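Local coordinates for substrate binding periplasmic protein (Ralstonia solanacearum, PDB 3LOP) that binds leucine between its two lobes and, as a periplasmic substrate-binding protein, probably delivers it to a membrane transporter, at residues 182-193 against 208-219. Residues are numbered along the deposited sequence; the frame is centred on the assembly and turned at random.
Sequences TANVGPAVDKLL and PAAQFVRQYRAR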
loop_
_atom_site.group_PDB
_atom_site.type_symbol
_atom_site.label_atom_id
_atom_site.label_comp_id
_atom_site.label_asym_id
_atom_site.label_seq_id
_atom_site.Cartn_x
_atom_site.Cartn_y
_atom_site.Cartn_z
ATOM N N THR A 182 -0.372 15.605 6.708
ATOM C CA THR A 182 -0.407 16.932 6.106
ATOM C C THR A 182 0.310 16.849 4.771
ATOM O O THR A 182 0.875 15.812 4.420
ATOM C CB THR A 182 0.342 17.991 6.945
ATOM O OG1 THR A 182 1.754 17.839 6.750
ATOM C CG2 THR A 182 0.019 17.847 8.419
ATOM N N ALA A 183 0.279 17.953 4.036
ATOM C CA ALA A 183 0.959 18.052 2.755
ATOM C C ALA A 183 1.822 19.311 2.827
ATOM O O ALA A 183 2.084 19.957 1.816
ATOM C CB ALA A 183 -0.054 18.163 1.622
ATOM N N ASN A 184 2.252 19.656 4.037
ATOM C CA ASN A 184 3.082 20.840 4.244
ATOM C C ASN A 184 4.533 20.524 3.909
ATOM O O ASN A 184 5.355 20.279 4.796
ATOM C CB ASN A 184 2.967 21.329 5.690
ATOM C CG ASN A 184 1.553 21.755 6.047
ATOM O OD1 ASN A 184 0.835 22.315 5.217
ATOM N ND2 ASN A 184 1.153 21.506 7.287
ATOM N N VAL A 185 4.836 20.555 2.616
ATOM C CA VAL A 185 6.168 20.237 2.122
ATOM C C VAL A 185 7.001 21.440 1.682
ATOM O O VAL A 185 8.121 21.274 1.203
ATOM C CB VAL A 185 6.074 19.258 0.932
ATOM C CG1 VAL A 185 5.417 17.955 1.379
ATOM C CG2 VAL A 185 5.267 19.884 -0.192
ATOM N N GLY A 186 6.459 22.645 1.847
ATOM C CA GLY A 186 7.183 23.840 1.443
ATOM C C GLY A 186 8.641 23.869 1.873
ATOM O O GLY A 186 9.535 24.007 1.036
ATOM N N PRO A 187 8.915 23.751 3.179
ATOM C CA PRO A 187 10.291 23.767 3.683
ATOM C C PRO A 187 11.148 22.672 3.051
ATOM O O PRO A 187 12.333 22.870 2.785
ATOM C CB PRO A 187 10.105 23.575 5.184
ATOM C CG PRO A 187 8.790 24.247 5.439
ATOM C CD PRO A 187 7.950 23.746 4.292
ATOM N N ALA A 188 10.541 21.515 2.807
ATOM C CA ALA A 188 11.263 20.400 2.205
ATOM C C ALA A 188 11.648 20.724 0.767
ATOM O O ALA A 188 12.741 20.379 0.312
ATOM C CB ALA A 188 10.410 19.142 2.249
ATOM N N VAL A 189 10.741 21.378 0.048
ATOM C CA VAL A 189 11.009 21.758 -1.330
ATOM C C VAL A 189 12.166 22.753 -1.365
ATOM O O VAL A 189 13.061 22.643 -2.201
ATOM C CB VAL A 189 9.768 22.396 -1.993
ATOM C CG1 VAL A 189 10.128 22.901 -3.389
ATOM C CG2 VAL A 189 8.635 21.374 -2.072
ATOM N N ASP A 190 12.153 23.720 -0.449
ATOM C CA ASP A 190 13.225 24.710 -0.407
ATOM C C ASP A 190 14.572 24.025 -0.208
ATOM O O ASP A 190 15.537 24.308 -0.919
ATOM C CB ASP A 190 13.020 25.710 0.739
ATOM C CG ASP A 190 11.757 26.537 0.592
ATOM O OD1 ASP A 190 11.350 26.822 -0.552
ATOM O OD2 ASP A 190 11.181 26.923 1.632
ATOM N N LYS A 191 14.627 23.118 0.760
ATOM C CA LYS A 191 15.858 22.409 1.083
ATOM C C LYS A 191 16.388 21.506 -0.027
ATOM O O LYS A 191 17.580 21.524 -0.328
ATOM C CB LYS A 191 15.665 21.586 2.360
ATOM C CG LYS A 191 16.949 20.987 2.902
ATOM C CD LYS A 191 16.730 20.322 4.251
ATOM C CE LYS A 191 18.041 19.807 4.823
ATOM N NZ LYS A 191 17.851 19.102 6.121
ATOM N N LEU A 192 15.515 20.713 -0.639
ATOM C CA LEU A 192 15.970 19.814 -1.690
ATOM C C LEU A 192 16.290 20.519 -3.006
ATOM O O LEU A 192 17.091 20.022 -3.797
ATOM C CB LEU A 192 14.951 18.688 -1.892
ATOM C CG LEU A 192 14.880 17.754 -0.676
ATOM C CD1 LEU A 192 13.799 16.704 -0.871
ATOM C CD2 LEU A 192 16.235 17.091 -0.466
ATOM N N LEU A 193 15.673 21.674 -3.241
ATOM C CA LEU A 193 15.955 22.443 -4.449
ATOM C C LEU A 193 17.395 22.944 -4.368
ATOM O O LEU A 193 18.112 22.987 -5.370
ATOM C CB LEU A 193 15.020 23.650 -4.559
ATOM C CG LEU A 193 13.665 23.480 -5.243
ATOM C CD1 LEU A 193 12.841 24.745 -5.050
ATOM C CD2 LEU A 193 13.867 23.194 -6.729
ATOM N N PRO A 208 1.385 14.641 0.077
ATOM C CA PRO A 208 2.636 15.397 0.185
ATOM C C PRO A 208 3.573 15.102 -0.987
ATOM O O PRO A 208 4.283 15.984 -1.463
ATOM C CB PRO A 208 3.204 14.951 1.537
ATOM C CG PRO A 208 2.566 13.609 1.773
ATOM C CD PRO A 208 1.161 13.819 1.278
ATOM N N ALA A 209 3.564 13.861 -1.462
ATOM C CA ALA A 209 4.412 13.498 -2.591
ATOM C C ALA A 209 4.021 14.327 -3.814
ATOM O O ALA A 209 4.882 14.879 -4.500
ATOM C CB ALA A 209 4.269 12.007 -2.904
ATOM N N ALA A 210 2.720 14.412 -4.077
ATOM C CA ALA A 210 2.213 15.168 -5.219
ATOM C C ALA A 210 2.557 16.649 -5.116
ATOM O O ALA A 210 3.011 17.259 -6.087
ATOM C CB ALA A 210 0.706 14.987 -5.333
ATOM N N GLN A 211 2.344 17.232 -3.939
ATOM C CA GLN A 211 2.648 18.642 -3.742
ATOM C C GLN A 211 4.144 18.895 -3.876
ATOM O O GLN A 211 4.560 19.891 -4.470
ATOM C CB GLN A 211 2.149 19.110 -2.377
ATOM C CG GLN A 211 0.636 19.221 -2.308
ATOM C CD GLN A 211 0.095 20.295 -3.233
ATOM O OE1 GLN A 211 -1.104 20.351 -3.503
ATOM N NE2 GLN A 211 0.980 21.163 -3.718
ATOM N N PHE A 212 4.958 17.992 -3.337
ATOM C CA PHE A 212 6.399 18.162 -3.444
ATOM C C PHE A 212 6.827 18.120 -4.911
ATOM O O PHE A 212 7.562 18.987 -5.378
ATOM C CB PHE A 212 7.146 17.063 -2.682
ATOM C CG PHE A 212 8.637 17.157 -2.823
ATOM C CD1 PHE A 212 9.386 17.938 -1.949
ATOM C CD2 PHE A 212 9.285 16.527 -3.883
ATOM C CE1 PHE A 212 10.761 18.097 -2.136
ATOM C CE2 PHE A 212 10.655 16.680 -4.078
ATOM C CZ PHE A 212 11.395 17.468 -3.203
ATOM N N VAL A 213 6.366 17.108 -5.637
ATOM C CA VAL A 213 6.726 16.970 -7.043
ATOM C C VAL A 213 6.308 18.176 -7.882
ATOM O O VAL A 213 7.111 18.703 -8.652
ATOM C CB VAL A 213 6.122 15.681 -7.650
ATOM C CG1 VAL A 213 6.382 15.628 -9.147
ATOM C CG2 VAL A 213 6.744 14.465 -6.980
ATOM N N ARG A 214 5.064 18.622 -7.730
ATOM C CA ARG A 214 4.593 19.770 -8.500
ATOM C C ARG A 214 5.433 21.014 -8.232
ATOM O O ARG A 214 5.886 21.680 -9.163
ATOM C CB ARG A 214 3.123 20.076 -8.181
ATOM C CG ARG A 214 2.590 21.314 -8.909
ATOM C CD ARG A 214 1.150 21.649 -8.524
ATOM N NE ARG A 214 0.161 20.797 -9.181
ATOM C CZ ARG A 214 -0.120 20.828 -10.481
ATOM N NH1 ARG A 214 0.515 21.671 -11.286
ATOM N NH2 ARG A 214 -1.050 20.023 -10.979
ATOM N N GLN A 215 5.635 21.322 -6.956
ATOM C CA GLN A 215 6.405 22.498 -6.556
ATOM C C GLN A 215 7.884 22.404 -6.905
ATOM O O GLN A 215 8.481 23.375 -7.369
ATOM C CB GLN A 215 6.244 22.732 -5.053
ATOM C CG GLN A 215 4.836 23.149 -4.647
ATOM C CD GLN A 215 4.625 23.118 -3.145
ATOM O OE1 GLN A 215 5.462 23.593 -2.378
ATOM N NE2 GLN A 215 3.491 22.570 -2.717
ATOM N N TYR A 216 8.481 21.241 -6.671
ATOM C CA TYR A 216 9.894 21.041 -6.967
ATOM C C TYR A 216 10.174 21.285 -8.447
ATOM O O TYR A 216 11.096 22.024 -8.797
ATOM C CB TYR A 216 10.315 19.619 -6.578
ATOM C CG TYR A 216 11.757 19.280 -6.891
ATOM C CD1 TYR A 216 12.804 19.853 -6.169
ATOM C CD2 TYR A 216 12.076 18.403 -7.927
ATOM C CE1 TYR A 216 14.134 19.562 -6.475
ATOM C CE2 TYR A 216 13.396 18.106 -8.238
ATOM C CZ TYR A 216 14.421 18.689 -7.511
ATOM O OH TYR A 216 15.730 18.413 -7.840
ATOM N N ARG A 217 9.375 20.668 -9.313
ATOM C CA ARG A 217 9.547 20.827 -10.754
ATOM C C ARG A 217 9.205 22.243 -11.218
ATOM O O ARG A 217 9.896 22.807 -12.062
ATOM C CB ARG A 217 8.684 19.809 -11.507
ATOM C CG ARG A 217 9.264 18.399 -11.557
ATOM C CD ARG A 217 10.289 18.251 -12.682
ATOM N NE ARG A 217 10.659 16.851 -12.881
ATOM C CZ ARG A 217 11.729 16.265 -12.352
ATOM N NH1 ARG A 217 12.570 16.952 -11.586
ATOM N NH2 ARG A 217 11.947 14.975 -12.573
ATOM N N ALA A 218 8.146 22.819 -10.659
ATOM C CA ALA A 218 7.734 24.163 -11.048
ATOM C C ALA A 218 8.817 25.191 -10.751
ATOM O O ALA A 218 8.944 26.194 -11.455
ATOM C CB ALA A 218 6.444 24.546 -10.329
ATOM N N ARG A 219 9.602 24.935 -9.711
ATOM C CA ARG A 219 10.654 25.858 -9.320
ATOM C C ARG A 219 12.024 25.543 -9.914
ATOM O O ARG A 219 13.036 26.083 -9.474
ATOM C CB ARG A 219 10.726 25.928 -7.795
ATOM C CG ARG A 219 9.463 26.515 -7.175
ATOM C CD ARG A 219 9.448 26.373 -5.665
ATOM N NE ARG A 219 10.554 27.088 -5.037
ATOM C CZ ARG A 219 10.797 27.083 -3.733
ATOM N NH1 ARG A 219 10.008 26.401 -2.911
ATOM N NH2 ARG A 219 11.835 27.752 -3.253
HETATM O O HOH W 1 17.611 19.766 -6.536
#
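Asp190 and Arg219 meet where helix 208-218 ends: NH1 and NH2 of the arginine both grip the single oxygen OD1 of Asp190, at 2.7 Å from NH1 and 2.9 Å from NH2. OD1 lies in the guanidinium plane, whereas the carboxylate itself is turned 69° away from it. Leu193 CD1 lies over one face of the guanidinium, 3.3 Å from Arg219 NE, while the guanidinium edge faces Asp190. Deeper in, Val189 splits its branches: CG1 reaches Arg219 NH1, and CG2 lies 3.5 Å from Phe212 CD1. Leu192 CD1 comes to Phe212 CZ (3.4 Å), the two side chains crossing at about a right angle. Phe212 and Tyr216 both hold CG anti to the backbone N (chi1 near 180° in both), which carries their rings toward helix 186-193. Each helix is the connection of a beta-alpha-beta crossover, 174-178 to 199-203 for the first and 199-203 to 224-227 for the second, right-handed as expected in this fold, and the two cover one side of the parallel sheet in one lobe of this two-lobed binding protein; their segments cross at -44° with axes 9.7 Å apart. Beneath them, Leu192 and Tyr216 rest on Ile200, and Phe212 on Leu202. A water donates to Leu192 O and is also hydrogen-bonded to Tyr216 OH, which has a further partner in Ala223 N. Toward the leucine site, Val185 CG1 packs 3.7 Å from Pro208 CB, and both residues touch Tyr178.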